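Local structure of lombricine kinase (Urechis caupo, 3JPZ) at residues A[22-27]-A[80-85]; A[28-33]-A[43-48]; A[78-81]-A[86-89]; A[262-267]-A[272-277]. The protein catalyses the reversible transfer of a phosphoryl group between ATP and the guanidino compound lombricine, as a member of the ATP:guanido phosphotransferase family. All coordinates share one frame; numbering follows the deposited sequence.

Contact 1 (A[22-27]-A[80-85])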
# COMPACT_ATOMS: atom_id res chain seq x y z
N GLY A 22 -14.66 -12.25 -6.15
CA GLY A 22 -14.19 -13.29 -7.04
C GLY A 22 -15.21 -14.37 -7.35
O GLY A 22 -15.07 -15.09 -8.33
N ARG A 23 -16.24 -14.47 -6.52
CA ARG A 23 -17.29 -15.45 -6.75
C ARG A 23 -18.40 -14.88 -7.62
O ARG A 23 -19.27 -15.63 -8.07
CB ARG A 23 -17.87 -15.94 -5.43
CG ARG A 23 -17.02 -17.01 -4.76
CD ARG A 23 -17.76 -17.65 -3.60
NE ARG A 23 -18.13 -16.68 -2.57
CZ ARG A 23 -17.31 -16.25 -1.61
NH1 ARG A 23 -16.07 -16.70 -1.54
NH2 ARG A 23 -17.74 -15.37 -0.72
N HIS A 24 -18.37 -13.57 -7.84
CA HIS A 24 -19.38 -12.91 -8.67
C HIS A 24 -18.81 -12.27 -9.93
O HIS A 24 -19.54 -12.07 -10.91
CB HIS A 24 -20.12 -11.85 -7.84
CG HIS A 24 -20.88 -12.42 -6.68
ND1 HIS A 24 -22.06 -13.11 -6.84
CD2 HIS A 24 -20.63 -12.40 -5.35
CE1 HIS A 24 -22.50 -13.50 -5.66
NE2 HIS A 24 -21.65 -13.08 -4.74
N LEU A 25 -17.52 -11.97 -9.93
CA LEU A 25 -16.89 -11.29 -11.05
C LEU A 25 -16.29 -12.31 -12.01
O LEU A 25 -15.08 -12.53 -12.00
CB LEU A 25 -15.80 -10.33 -10.57
CG LEU A 25 -15.14 -9.50 -11.68
CD1 LEU A 25 -16.16 -8.62 -12.39
CD2 LEU A 25 -14.01 -8.66 -11.12
N ASN A 26 -17.14 -12.93 -12.81
CA ASN A 26 -16.68 -13.85 -13.84
C ASN A 26 -16.20 -13.03 -15.03
O ASN A 26 -16.47 -11.83 -15.10
CB ASN A 26 -17.80 -14.80 -14.25
CG ASN A 26 -19.04 -14.08 -14.72
OD1 ASN A 26 -18.96 -13.03 -15.36
ND2 ASN A 26 -20.20 -14.64 -14.42
N PHE A 27 -15.49 -13.66 -15.95
CA PHE A 27 -14.83 -12.93 -17.02
C PHE A 27 -15.78 -12.05 -17.82
O PHE A 27 -15.38 -11.02 -18.38
CB PHE A 27 -14.14 -13.86 -18.00
CG PHE A 27 -13.58 -13.15 -19.19
CD1 PHE A 27 -12.48 -12.32 -19.05
CD2 PHE A 27 -14.18 -13.25 -20.43
CE1 PHE A 27 -11.97 -11.63 -20.12
CE2 PHE A 27 -13.68 -12.57 -21.52
CZ PHE A 27 -12.57 -11.76 -21.36
N ILE A 80 -23.18 -6.71 -2.73
CA ILE A 80 -24.10 -6.23 -1.71
C ILE A 80 -25.11 -7.31 -1.30
O ILE A 80 -25.46 -7.44 -0.13
CB ILE A 80 -24.90 -5.01 -2.22
CG1 ILE A 80 -23.99 -3.79 -2.36
CG2 ILE A 80 -26.05 -4.68 -1.27
CD1 ILE A 80 -24.62 -2.64 -3.16
N ASN A 81 -25.58 -8.06 -2.28
CA ASN A 81 -26.62 -9.07 -2.03
C ASN A 81 -26.09 -10.25 -1.22
O ASN A 81 -26.85 -10.91 -0.50
CB ASN A 81 -27.20 -9.57 -3.35
CG ASN A 81 -28.29 -10.61 -3.16
OD1 ASN A 81 -29.29 -10.37 -2.48
ND2 ASN A 81 -28.11 -11.77 -3.77
N GLU A 82 -24.80 -10.53 -1.34
CA GLU A 82 -24.21 -11.59 -0.54
C GLU A 82 -23.87 -11.07 0.84
O GLU A 82 -24.22 -11.68 1.85
CB GLU A 82 -22.95 -12.14 -1.20
CG GLU A 82 -22.23 -13.17 -0.33
CD GLU A 82 -21.25 -14.02 -1.11
OE1 GLU A 82 -21.06 -13.74 -2.31
OE2 GLU A 82 -20.68 -14.96 -0.54
N LYS A 83 -23.19 -9.94 0.88
CA LYS A 83 -22.70 -9.38 2.13
C LYS A 83 -23.84 -9.09 3.10
O LYS A 83 -23.72 -9.30 4.30
CB LYS A 83 -21.92 -8.09 1.87
CG LYS A 83 -21.63 -7.28 3.12
CD LYS A 83 -20.65 -8.00 4.02
CE LYS A 83 -20.59 -7.36 5.40
NZ LYS A 83 -20.01 -8.29 6.40
N HIS A 84 -24.95 -8.62 2.56
CA HIS A 84 -26.07 -8.20 3.38
C HIS A 84 -27.18 -9.24 3.39
O HIS A 84 -28.34 -8.94 3.71
CB HIS A 84 -26.56 -6.84 2.92
CG HIS A 84 -25.54 -5.77 3.11
ND1 HIS A 84 -25.31 -5.17 4.33
CD2 HIS A 84 -24.64 -5.23 2.25
CE1 HIS A 84 -24.33 -4.29 4.21
NE2 HIS A 84 -23.90 -4.31 2.96
N LYS A 85 -26.80 -10.47 3.05
CA LYS A 85 -27.66 -11.64 3.18
C LYS A 85 -29.07 -11.38 2.69
O LYS A 85 -30.04 -11.47 3.45
CB LYS A 85 -27.68 -12.10 4.64
CG LYS A 85 -26.31 -12.47 5.19
CD LYS A 85 -26.43 -13.21 6.52
CE LYS A 85 -25.11 -13.23 7.28
NZ LYS A 85 -24.71 -11.88 7.76
O HOH W 1 -21.23 -16.32 -3.56
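His24 and Glu82 are the residues whose CA atoms come nearest, 9.5 Å apart, so the contact is left to long polar side chains. Glu82, near the end of its helix, bridges the gap with CG anti to the backbone N (chi1 175°) and the chain extended beyond it, presenting one carboxylate oxygen to each partner. Glu82 OE1 accepts from His24 NE2 at 2.6 Å, a short bond that runs nearly along the C-O axis; the imidazole meets it edge-on, its plane 81° from that of the carboxylate. OE2 forms a salt bridge with Arg23, whose NH2 lies 3.0 Å away. Here the oxygen sits near the guanidinium plane, but NH2 comes from above the carboxylate plane, about 40° out of it. One water accepts from Arg23 NE and donates to Glu82 OE1, at 2.9 Å from that oxygen, adding a second, water-mediated path between Arg23 and Glu82. Three groups thus grip one carboxylate, probably favouring its ionised form and fixing its rotation at the surface. The site joins helix 20-24 to the C-terminal end of helix 73-83; His24 also packs on Ala78, one turn back along the latter helix, while His84 just beyond it bonds to Pro271 O.

Contact 2 (A[28-33]-A[43-48])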
# COMPACT_ATOMS: atom_id res chain seq x y z
N GLU A 28 -17.02 -12.48 -17.90
CA GLU A 28 -18.02 -11.85 -18.75
C GLU A 28 -18.44 -10.51 -18.16
O GLU A 28 -18.47 -9.49 -18.85
CB GLU A 28 -19.22 -12.77 -18.90
CG GLU A 28 -18.93 -14.04 -19.72
CD GLU A 28 -18.03 -15.04 -19.00
OE1 GLU A 28 -18.10 -15.14 -17.75
OE2 GLU A 28 -17.26 -15.73 -19.68
N MET A 29 -18.76 -10.52 -16.87
CA MET A 29 -19.02 -9.29 -16.14
C MET A 29 -17.79 -8.39 -16.24
O MET A 29 -17.90 -7.20 -16.55
CB MET A 29 -19.32 -9.60 -14.68
CG MET A 29 -19.47 -8.37 -13.80
SD MET A 29 -19.85 -8.80 -12.10
CE MET A 29 -21.29 -9.84 -12.32
N TYR A 30 -16.62 -8.96 -15.99
CA TYR A 30 -15.37 -8.21 -16.05
C TYR A 30 -15.25 -7.51 -17.40
O TYR A 30 -14.87 -6.35 -17.46
CB TYR A 30 -14.17 -9.13 -15.84
CG TYR A 30 -12.87 -8.38 -15.73
CD1 TYR A 30 -12.59 -7.60 -14.62
CD2 TYR A 30 -11.91 -8.46 -16.74
CE1 TYR A 30 -11.40 -6.91 -14.51
CE2 TYR A 30 -10.71 -7.77 -16.63
CZ TYR A 30 -10.46 -7.00 -15.52
OH TYR A 30 -9.28 -6.31 -15.41
N GLN A 31 -15.58 -8.23 -18.46
CA GLN A 31 -15.45 -7.72 -19.82
C GLN A 31 -16.42 -6.56 -20.04
O GLN A 31 -16.07 -5.55 -20.65
CB GLN A 31 -15.72 -8.84 -20.82
CG GLN A 31 -15.24 -8.57 -22.24
CD GLN A 31 -15.40 -9.79 -23.13
OE1 GLN A 31 -16.41 -10.49 -23.06
NE2 GLN A 31 -14.41 -10.04 -23.98
N ARG A 32 -17.63 -6.71 -19.52
CA ARG A 32 -18.64 -5.67 -19.64
C ARG A 32 -18.19 -4.39 -18.96
O ARG A 32 -18.42 -3.29 -19.48
CB ARG A 32 -19.94 -6.13 -18.99
CG ARG A 32 -20.75 -7.10 -19.82
CD ARG A 32 -22.17 -7.22 -19.28
NE ARG A 32 -22.22 -8.02 -18.06
CZ ARG A 32 -22.21 -9.35 -18.03
NH1 ARG A 32 -22.17 -10.04 -19.15
NH2 ARG A 32 -22.26 -9.99 -16.86
N LEU A 33 -17.56 -4.55 -17.81
CA LEU A 33 -17.21 -3.42 -16.96
C LEU A 33 -15.85 -2.85 -17.32
O LEU A 33 -15.53 -1.71 -16.98
CB LEU A 33 -17.22 -3.86 -15.49
CG LEU A 33 -18.58 -4.45 -15.12
CD1 LEU A 33 -18.56 -5.12 -13.75
CD2 LEU A 33 -19.62 -3.36 -15.18
N THR A 43 -12.38 3.05 -12.20
CA THR A 43 -12.52 1.95 -13.13
C THR A 43 -12.83 0.66 -12.38
O THR A 43 -12.63 0.58 -11.18
CB THR A 43 -11.21 1.70 -13.87
OG1 THR A 43 -10.24 1.22 -12.93
CG2 THR A 43 -10.69 2.97 -14.51
N VAL A 44 -13.28 -0.36 -13.11
CA VAL A 44 -13.56 -1.65 -12.49
C VAL A 44 -12.32 -2.14 -11.75
O VAL A 44 -12.42 -2.63 -10.63
CB VAL A 44 -14.03 -2.70 -13.52
CG1 VAL A 44 -12.87 -3.15 -14.42
CG2 VAL A 44 -14.64 -3.90 -12.80
N ASP A 45 -11.16 -1.97 -12.37
CA ASP A 45 -9.92 -2.42 -11.78
C ASP A 45 -9.69 -1.79 -10.42
O ASP A 45 -9.28 -2.46 -9.49
CB ASP A 45 -8.74 -2.13 -12.70
CG ASP A 45 -8.44 -3.29 -13.62
OD1 ASP A 45 -9.21 -4.27 -13.58
OD2 ASP A 45 -7.44 -3.23 -14.36
N LYS A 46 -9.94 -0.48 -10.33
CA LYS A 46 -9.85 0.23 -9.05
C LYS A 46 -10.77 -0.36 -7.98
O LYS A 46 -10.35 -0.58 -6.85
CB LYS A 46 -10.21 1.70 -9.25
CG LYS A 46 -10.20 2.49 -7.95
CD LYS A 46 -8.79 2.63 -7.42
CE LYS A 46 -8.77 3.14 -6.01
NZ LYS A 46 -7.37 3.35 -5.54
N VAL A 47 -12.04 -0.59 -8.31
CA VAL A 47 -12.98 -0.99 -7.27
C VAL A 47 -12.76 -2.44 -6.85
O VAL A 47 -13.17 -2.84 -5.77
CB VAL A 47 -14.44 -0.78 -7.69
CG1 VAL A 47 -14.65 0.67 -8.11
CG2 VAL A 47 -14.84 -1.74 -8.81
N ILE A 48 -12.10 -3.23 -7.70
CA ILE A 48 -11.88 -4.64 -7.36
C ILE A 48 -10.46 -4.93 -6.91
O ILE A 48 -10.15 -6.07 -6.54
CB ILE A 48 -12.23 -5.57 -8.53
CG1 ILE A 48 -11.22 -5.39 -9.67
CG2 ILE A 48 -13.65 -5.33 -9.00
CD1 ILE A 48 -11.23 -6.51 -10.66
O HOH W 2 -13.48 -0.24 -16.00
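Tyr30 and Asp45 form the polar centre of this helix-helix contact: the phenol OH of Tyr30 donates to Asp45 OD1 at 2.7 Å, using the syn lone pair of that oxygen. OD1 lies at the edge of the ring, near its plane, and the ring and carboxylate planes are 28° apart. Tyr30 reaches across because its side chain leaves opposite the backbone N (chi1 -173°), which carries the ring out toward helix 44-53. Along the same ring, CE1 touches two aliphatic groups, Ile48 CD1 at 3.9 Å and Val44 CG1 at 4.0 Å, both approaching at a slant. The other branch of Val44 serves a different neighbour, with CG2 packed 3.7 Å from Leu33 CB, where the CA atoms of the two segments come nearest. Beside this apolar pair a water donates to Leu33 O at 2.7 Å and accepts from Val44 N, so the carbonyl near the end of one helix and the amide at the start of the next share a bridge. Thr43 N-caps the second helix: its OG1 receives Lys46 N in a nearly straight bond. The axes of the short segments 28-33 and 44-48 come within 11.1 Å, their N-to-C directions 127° apart. Outside the pair, Phe11 meets the Tyr30 ring edge-to-face, and Arg135 of the second subunit packs on Tyr30 and Ile48. Asp45 OD1 is shared between Tyr30 OH and a salt bridge to that same Arg135 of the second subunit, which would be expected to stabilise the charged form of Asp45.

Contact 3 (A[78-81]-A[86-89]); sequences AVIN and GFGP
Asn81, Phe87 and Ile80 account for most of the surface buried where the chain leaves its helix and turns back alongside it. Asn81 works with both backbone and side chain. Its carbonyl O accepts Gly86 N at 3.0 Å, nearly straight at the hydrogen (173°), whereas its amide OD1 takes the N-H of Phe87 at 2.9 Å, in the carbonyl plane and on a lone pair. A trans first torsion (chi1 -180°) lets the amide reach Phe87 N, so backbone O and side-chain OD1 together hold two successive residues of the departing chain. The bond from Gly86 N to Asn81 O is the long-range bond of a Schellman motif, the turn that ends helix 73-83, with Lys85 at positive phi as its C-prime residue. Gly86 follows with phi 98°, a conformation suited to a residue without a side chain. Phe87 then approaches the helix again: its carbonyl O lies 3.4 Å from Asn81 CA in a CA-H...O contact, and its ring reaches Ile80. There Ile80 CG2 meets Phe87 CD2 at 3.9 Å, the two side chains lying side by side and pointing the same way. Phe87 also packs against Leu329 and Lys330, while Gly88 O bonds to Arg263.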
# COMPACT_ATOMS: atom_id res chain seq x y z
N ALA A 78 -24.26 -7.43 -6.90
CA ALA A 78 -24.08 -8.84 -6.59
C ALA A 78 -23.38 -8.99 -5.24
O ALA A 78 -23.73 -9.85 -4.43
CB ALA A 78 -23.28 -9.53 -7.68
N VAL A 79 -22.39 -8.15 -5.00
CA VAL A 79 -21.61 -8.23 -3.79
C VAL A 79 -22.47 -7.83 -2.59
O VAL A 79 -22.51 -8.52 -1.58
CB VAL A 79 -20.33 -7.35 -3.87
CG1 VAL A 79 -19.81 -7.03 -2.51
CG2 VAL A 79 -19.27 -8.06 -4.70
N ILE A 80 -23.18 -6.71 -2.73
CA ILE A 80 -24.10 -6.23 -1.71
C ILE A 80 -25.11 -7.31 -1.30
O ILE A 80 -25.46 -7.44 -0.13
CB ILE A 80 -24.90 -5.01 -2.22
CG1 ILE A 80 -23.99 -3.79 -2.36
CG2 ILE A 80 -26.05 -4.68 -1.27
CD1 ILE A 80 -24.62 -2.64 -3.16
N ASN A 81 -25.58 -8.06 -2.28
CA ASN A 81 -26.62 -9.07 -2.03
C ASN A 81 -26.09 -10.25 -1.22
O ASN A 81 -26.85 -10.91 -0.50
CB ASN A 81 -27.20 -9.57 -3.35
CG ASN A 81 -28.29 -10.61 -3.16
OD1 ASN A 81 -29.29 -10.37 -2.48
ND2 ASN A 81 -28.11 -11.77 -3.77
N GLY A 86 -29.20 -11.08 1.41
CA GLY A 86 -30.49 -10.84 0.81
C GLY A 86 -30.80 -9.36 0.71
O GLY A 86 -31.45 -8.79 1.58
N PHE A 87 -30.29 -8.75 -0.35
CA PHE A 87 -30.61 -7.37 -0.69
C PHE A 87 -30.30 -7.24 -2.18
O PHE A 87 -29.18 -6.91 -2.57
CB PHE A 87 -29.81 -6.39 0.16
CG PHE A 87 -30.31 -4.97 0.09
CD1 PHE A 87 -31.20 -4.50 1.03
CD2 PHE A 87 -29.88 -4.12 -0.91
CE1 PHE A 87 -31.66 -3.19 0.97
CE2 PHE A 87 -30.34 -2.82 -0.97
CZ PHE A 87 -31.23 -2.35 -0.04
N GLY A 88 -31.29 -7.54 -3.02
CA GLY A 88 -31.13 -7.54 -4.46
C GLY A 88 -31.33 -6.17 -5.06
O GLY A 88 -31.54 -5.21 -4.33
N PRO A 89 -31.30 -6.07 -6.39
CA PRO A 89 -31.39 -4.80 -7.12
C PRO A 89 -32.69 -4.03 -6.85
O PRO A 89 -32.70 -2.80 -6.83
CB PRO A 89 -31.31 -5.22 -8.59
CG PRO A 89 -30.75 -6.60 -8.58
CD PRO A 89 -31.21 -7.22 -7.31

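Contact 4 (A[262-267]-A[272-277])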
# COMPACT_ATOMS: atom_id res chain seq x y z
N GLN A 262 -32.02 6.58 -2.58
CA GLN A 262 -33.21 5.92 -2.08
C GLN A 262 -33.00 4.42 -1.96
O GLN A 262 -33.57 3.78 -1.08
CB GLN A 262 -34.38 6.22 -3.02
CG GLN A 262 -35.75 5.98 -2.43
CD GLN A 262 -36.84 6.62 -3.26
OE1 GLN A 262 -36.75 6.67 -4.49
NE2 GLN A 262 -37.88 7.13 -2.60
N ARG A 263 -32.19 3.86 -2.85
CA ARG A 263 -31.98 2.41 -2.87
C ARG A 263 -31.03 1.91 -1.78
O ARG A 263 -31.30 0.90 -1.13
CB ARG A 263 -31.45 1.95 -4.24
CG ARG A 263 -30.90 0.52 -4.23
CD ARG A 263 -30.40 0.10 -5.60
NE ARG A 263 -29.46 -1.02 -5.55
CZ ARG A 263 -29.79 -2.26 -5.19
NH1 ARG A 263 -28.87 -3.23 -5.18
NH2 ARG A 263 -31.04 -2.53 -4.84
N LEU A 264 -29.93 2.61 -1.58
CA LEU A 264 -28.84 2.12 -0.75
C LEU A 264 -28.66 2.94 0.52
O LEU A 264 -27.77 2.66 1.32
CB LEU A 264 -27.54 2.14 -1.54
CG LEU A 264 -27.51 1.14 -2.69
CD1 LEU A 264 -26.15 1.17 -3.39
CD2 LEU A 264 -27.83 -0.25 -2.17
N GLY A 265 -29.51 3.94 0.71
CA GLY A 265 -29.37 4.83 1.85
C GLY A 265 -28.06 5.57 1.74
O GLY A 265 -27.69 6.05 0.67
N TYR A 266 -27.35 5.67 2.86
CA TYR A 266 -26.11 6.43 2.87
C TYR A 266 -25.00 5.66 2.20
O TYR A 266 -24.75 4.49 2.50
CB TYR A 266 -25.74 6.85 4.29
CG TYR A 266 -26.68 7.90 4.81
CD1 TYR A 266 -26.71 9.17 4.23
CD2 TYR A 266 -27.58 7.63 5.82
CE1 TYR A 266 -27.59 10.13 4.67
CE2 TYR A 266 -28.46 8.58 6.27
CZ TYR A 266 -28.46 9.84 5.69
OH TYR A 266 -29.33 10.81 6.13
N LEU A 267 -24.34 6.33 1.27
CA LEU A 267 -23.31 5.72 0.47
C LEU A 267 -21.96 5.87 1.15
O LEU A 267 -21.62 6.93 1.66
CB LEU A 267 -23.29 6.34 -0.93
CG LEU A 267 -24.51 6.03 -1.79
CD1 LEU A 267 -24.67 7.07 -2.89
CD2 LEU A 267 -24.43 4.62 -2.38
N SER A 272 -20.10 -2.90 2.83
CA SER A 272 -20.48 -3.46 4.11
C SER A 272 -21.21 -2.42 4.95
O SER A 272 -22.01 -2.77 5.81
CB SER A 272 -19.24 -3.94 4.87
OG SER A 272 -18.47 -2.83 5.29
N ASN A 273 -20.93 -1.15 4.68
CA ASN A 273 -21.40 -0.07 5.53
C ASN A 273 -22.55 0.71 4.94
O ASN A 273 -22.83 1.83 5.37
CB ASN A 273 -20.25 0.90 5.81
CG ASN A 273 -19.19 0.32 6.72
OD1 ASN A 273 -19.46 -0.59 7.50
ND2 ASN A 273 -17.98 0.85 6.63
N LEU A 274 -23.24 0.14 3.96
CA LEU A 274 -24.31 0.85 3.28
C LEU A 274 -25.58 0.93 4.13
O LEU A 274 -25.67 0.32 5.19
CB LEU A 274 -24.63 0.18 1.95
CG LEU A 274 -23.65 0.54 0.84
CD1 LEU A 274 -23.90 -0.33 -0.38
CD2 LEU A 274 -23.76 2.03 0.50
N GLY A 275 -26.54 1.70 3.64
CA GLY A 275 -27.84 1.82 4.27
C GLY A 275 -27.79 2.80 5.42
O GLY A 275 -28.01 4.00 5.23
N THR A 276 -27.50 2.30 6.61
CA THR A 276 -27.29 3.16 7.79
C THR A 276 -25.83 3.31 8.13
O THR A 276 -25.45 4.24 8.85
CB THR A 276 -27.91 2.58 9.05
OG1 THR A 276 -27.37 1.27 9.30
CG2 THR A 276 -29.44 2.53 8.95
N GLY A 277 -25.01 2.37 7.66
CA GLY A 277 -23.64 2.28 8.14
C GLY A 277 -23.63 2.48 9.65
O GLY A 277 -22.67 2.99 10.21
O HOH W 3 -24.57 3.89 5.23
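Leu274 fits between Leu264 and Leu267 at the mouth of a type II' beta turn, formed by Leu274 to Gly277, which sets the chain up for strand 279-285 of the central antiparallel sheet. Its two methyl branches divide the work. CD1 meets Leu264 CD1 at 4.0 Å and CD2 meets Leu267 CD2 at 3.9 Å, each pair crossing at a slant. Because CG of Leu274 stands anti to the carbonyl carbon (chi1 -79°), CD2 is also brought over the backbone, 3.7 Å from Leu267 CA and closer still to Tyr266 O. Tyr69 of helix 68-71 packs on all three leucines, and Ile80 of helix 73-83 covers Leu264 and Leu274, so they belong to a shared apolar cluster between the family's N-terminal helices and its catalytic region. Tyr266 is turned elsewhere: the Gly275 carbonyl O lies 3.7 Å from Tyr266 CD2, while Arg122 makes a cation-pi contact with the ring and Trp260 meets it ring to ring. The backbones bridge at Gly265 and Gly275, whose CA atoms are 4.2 Å apart, a closeness eased by the lack of side chains; both glycines have positive phi. Just before the turn, Asn273 places its side chain about 4 Å from that of Arg119, a residue that binds ADP in this protein. Gly275 N gives only a weak, bent bond to Leu264 O, but Tyr266 N donates to Gly275 O at 3.0 Å and 167°, its nitrogen tilted 26° from the carbonyl plane.

Helix 73-83 is the common thread: contacts 1 and 3 both use it, share Ile80 and Asn81, and have centres 8 Å apart. Contact 2 is nested within the loop closed by contact 1 and touches it where Leu25 CD2 packs 3.5 Å from Ile48 CD1. Farther along the chain, Leu274 CD1 lies 3.7 Å from Ile80 CD1, joining contact 4 to contacts 1 and 3, and Phe87 CZ packs 3.4 Å from Arg263 O. Contacts 2 and 4 stand furthest apart, with centres about 22 Å from each other. Contact 4 alone approaches the nucleotide site, near Arg119 and Arg223; the other three lie away from it, contact 2 at the dimer interface.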